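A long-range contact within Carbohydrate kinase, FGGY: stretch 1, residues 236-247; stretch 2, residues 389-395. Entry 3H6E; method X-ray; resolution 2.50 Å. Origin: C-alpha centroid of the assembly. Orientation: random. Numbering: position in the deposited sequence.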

# COMPACT_ATOMS: atom_id res chain seq x y z
N ALA A 236 4.94 4.92 -2.72
CA ALA A 236 5.23 5.36 -4.07
C ALA A 236 4.01 6.06 -4.65
O ALA A 236 4.11 7.16 -5.20
N ALA A 237 2.85 5.42 -4.51
CA ALA A 237 1.60 5.97 -5.03
C ALA A 237 1.23 7.28 -4.34
O ALA A 237 0.59 8.14 -4.94
N LEU A 238 1.62 7.43 -3.08
CA LEU A 238 1.32 8.65 -2.33
C LEU A 238 2.14 9.81 -2.87
O LEU A 238 1.60 10.90 -3.12
N LEU A 239 3.44 9.58 -3.06
CA LEU A 239 4.30 10.54 -3.74
C LEU A 239 3.66 10.99 -5.04
O LEU A 239 3.51 12.18 -5.30
N ALA A 240 3.27 10.01 -5.86
CA ALA A 240 2.62 10.30 -7.13
C ALA A 240 1.40 11.20 -6.93
O ALA A 240 1.34 12.30 -7.49
N ALA A 241 0.45 10.74 -6.14
CA ALA A 241 -0.76 11.50 -5.86
C ALA A 241 -0.44 12.94 -5.45
O ALA A 241 -1.13 13.88 -5.87
N ARG A 242 0.60 13.11 -4.65
CA ARG A 242 0.99 14.44 -4.19
C ARG A 242 1.60 15.27 -5.31
O ARG A 242 1.86 16.46 -5.14
N GLY A 243 1.85 14.64 -6.45
CA GLY A 243 2.34 15.33 -7.63
C GLY A 243 1.24 16.15 -8.29
O GLY A 243 1.50 17.20 -8.87
N PHE A 244 0.00 15.66 -8.20
CA PHE A 244 -1.14 16.38 -8.75
C PHE A 244 -1.28 17.75 -8.08
O PHE A 244 -1.04 17.89 -6.88
N ALA A 245 -1.67 18.75 -8.87
CA ALA A 245 -1.75 20.12 -8.38
C ALA A 245 -2.78 20.30 -7.27
O ALA A 245 -2.62 21.17 -6.42
N GLU A 246 -3.82 19.47 -7.28
CA GLU A 246 -4.88 19.57 -6.28
C GLU A 246 -4.51 18.89 -4.96
O GLU A 246 -5.07 19.21 -3.91
N ILE A 247 -3.58 17.95 -5.03
CA ILE A 247 -3.19 17.19 -3.85
C ILE A 247 -2.00 17.86 -3.18
O ILE A 247 -2.14 18.50 -2.14
N GLY A 389 -11.93 17.06 2.67
CA GLY A 389 -11.34 17.98 1.72
C GLY A 389 -11.13 17.43 0.32
O GLY A 389 -11.82 17.81 -0.62
N ARG A 390 -10.16 16.54 0.18
CA ARG A 390 -9.81 15.99 -1.12
C ARG A 390 -9.62 14.48 -1.03
O ARG A 390 -8.87 13.99 -0.20
N ILE A 391 -10.33 13.75 -1.89
CA ILE A 391 -10.17 12.31 -1.96
C ILE A 391 -9.84 11.88 -3.39
O ILE A 391 -10.57 12.20 -4.33
N LEU A 392 -8.74 11.16 -3.54
CA LEU A 392 -8.34 10.64 -4.84
C LEU A 392 -8.56 9.14 -4.89
O LEU A 392 -7.92 8.39 -4.15
N VAL A 393 -9.49 8.71 -5.74
CA VAL A 393 -9.75 7.29 -5.93
C VAL A 393 -8.79 6.72 -6.98
O VAL A 393 -8.61 7.32 -8.04
N GLU A 394 -8.18 5.59 -6.67
CA GLU A 394 -7.30 4.90 -7.61
C GLU A 394 -7.66 3.41 -7.64
O GLU A 394 -8.56 2.97 -6.93
N GLY A 395 -6.95 2.65 -8.46
CA GLY A 395 -7.25 1.24 -8.64
C GLY A 395 -8.36 1.04 -9.65
O GLY A 395 -8.85 2.01 -10.23

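Strand 390-394 presents alternate residues to stretch 1, so that R390, L392 and E394 point toward it while I391 turns away and V393 lies out of reach. R390 opens the contact. With chi1 m and chi2 t, its long aliphatic portion extends along the loop end of stretch 1, bringing CD to 3.1 Å from the backbone O of E246; NH1 of R390 lies 3.3 Å from that same oxygen. An arginine suits this partly exposed position because its methylenes can cover the neighbouring backbone while its charged end lies beside the carbonyl oxygen of E246.

I391, buried, points away from stretch 1. L392, buried and in the t,p rotamer, is the apolar centre of the contact. Its CD2 methyl packs 3.9 Å from CE2 of F244, whose ring (chi1 m) it meets obliquely. A methyl suits A241, because its CB already lies 3.6 Å from L392 CD2; the CA atoms of A241 and L392 are 7.7 Å apart. The beta turn from A241 to F244 brings the aromatic ring to the same methyl.

E394, m,t, stretches its carboxylate to the helix: OE1 lies 4.2 Å from CB of A237 and OE2 4.3 Å from CB of A241. These alanines, one helical turn apart, offer methyl groups but no polar side-chain partner; glutamate suits this partly exposed place because its CB and CG methylenes carry the carboxylate to the helix.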

# COMPACT_ATOMS: atom_id res chain seq x y z
CB ALA A 236 5.62 4.18 -4.95
CB ALA A 237 0.48 4.95 -4.87
CB LEU A 238 1.57 8.45 -0.84
CG LEU A 238 0.58 7.52 -0.15
CD1 LEU A 238 0.82 7.51 1.36
CD2 LEU A 238 -0.85 7.92 -0.48
CB LEU A 239 5.66 9.92 -4.05
CG LEU A 239 6.74 10.10 -2.99
CD1 LEU A 239 8.05 9.49 -3.47
CD2 LEU A 239 6.92 11.58 -2.67
CB ALA A 240 2.21 9.00 -7.81
CB ALA A 241 -1.58 10.81 -4.79
CB ARG A 242 1.94 14.34 -2.99
CG ARG A 242 1.31 13.74 -1.75
CD ARG A 242 2.06 14.12 -0.49
NE ARG A 242 3.39 13.52 -0.43
CZ ARG A 242 3.67 12.38 0.20
NH1 ARG A 242 2.72 11.71 0.82
NH2 ARG A 242 4.91 11.91 0.20
CB PHE A 244 -2.43 15.57 -8.58
CG PHE A 244 -2.47 14.30 -9.38
CD1 PHE A 244 -2.47 14.35 -10.76
CD2 PHE A 244 -2.53 13.07 -8.75
CE1 PHE A 244 -2.50 13.18 -11.51
CE2 PHE A 244 -2.57 11.90 -9.49
CZ PHE A 244 -2.56 11.95 -10.87
CB ALA A 245 -2.03 21.08 -9.53
CB GLU A 246 -6.20 18.98 -6.79
CG GLU A 246 -6.86 19.75 -7.92
CD GLU A 246 -6.31 19.37 -9.28
OE1 GLU A 246 -5.81 18.23 -9.41
OE2 GLU A 246 -6.38 20.20 -10.21
CB ILE A 247 -2.85 15.74 -4.21
CG1 ILE A 247 -3.92 15.15 -5.12
CG2 ILE A 247 -2.69 14.91 -2.95
CD1 ILE A 247 -5.32 15.23 -4.56
CB ARG A 390 -8.53 16.64 -1.64
CG ARG A 390 -8.57 18.15 -1.61
CD ARG A 390 -7.18 18.75 -1.75
NE ARG A 390 -7.09 20.02 -1.04
CZ ARG A 390 -7.19 21.21 -1.62
NH1 ARG A 390 -7.38 21.30 -2.93
NH2 ARG A 390 -7.09 22.31 -0.88
CB ILE A 391 -11.43 11.57 -1.49
CG1 ILE A 391 -11.77 11.99 -0.06
CG2 ILE A 391 -11.21 10.07 -1.55
CD1 ILE A 391 -12.83 11.14 0.59
CB LEU A 392 -6.87 10.97 -5.10
CG LEU A 392 -6.19 10.26 -6.27
CD1 LEU A 392 -6.99 10.41 -7.55
CD2 LEU A 392 -4.76 10.78 -6.43
CB VAL A 393 -11.20 7.02 -6.37
CG1 VAL A 393 -11.49 5.53 -6.40
CG2 VAL A 393 -12.17 7.73 -5.43
CB GLU A 394 -5.84 5.09 -7.23
CG GLU A 394 -5.43 6.54 -7.09
CD GLU A 394 -3.93 6.71 -6.95
OE1 GLU A 394 -3.26 5.72 -6.59
OE2 GLU A 394 -3.43 7.83 -7.19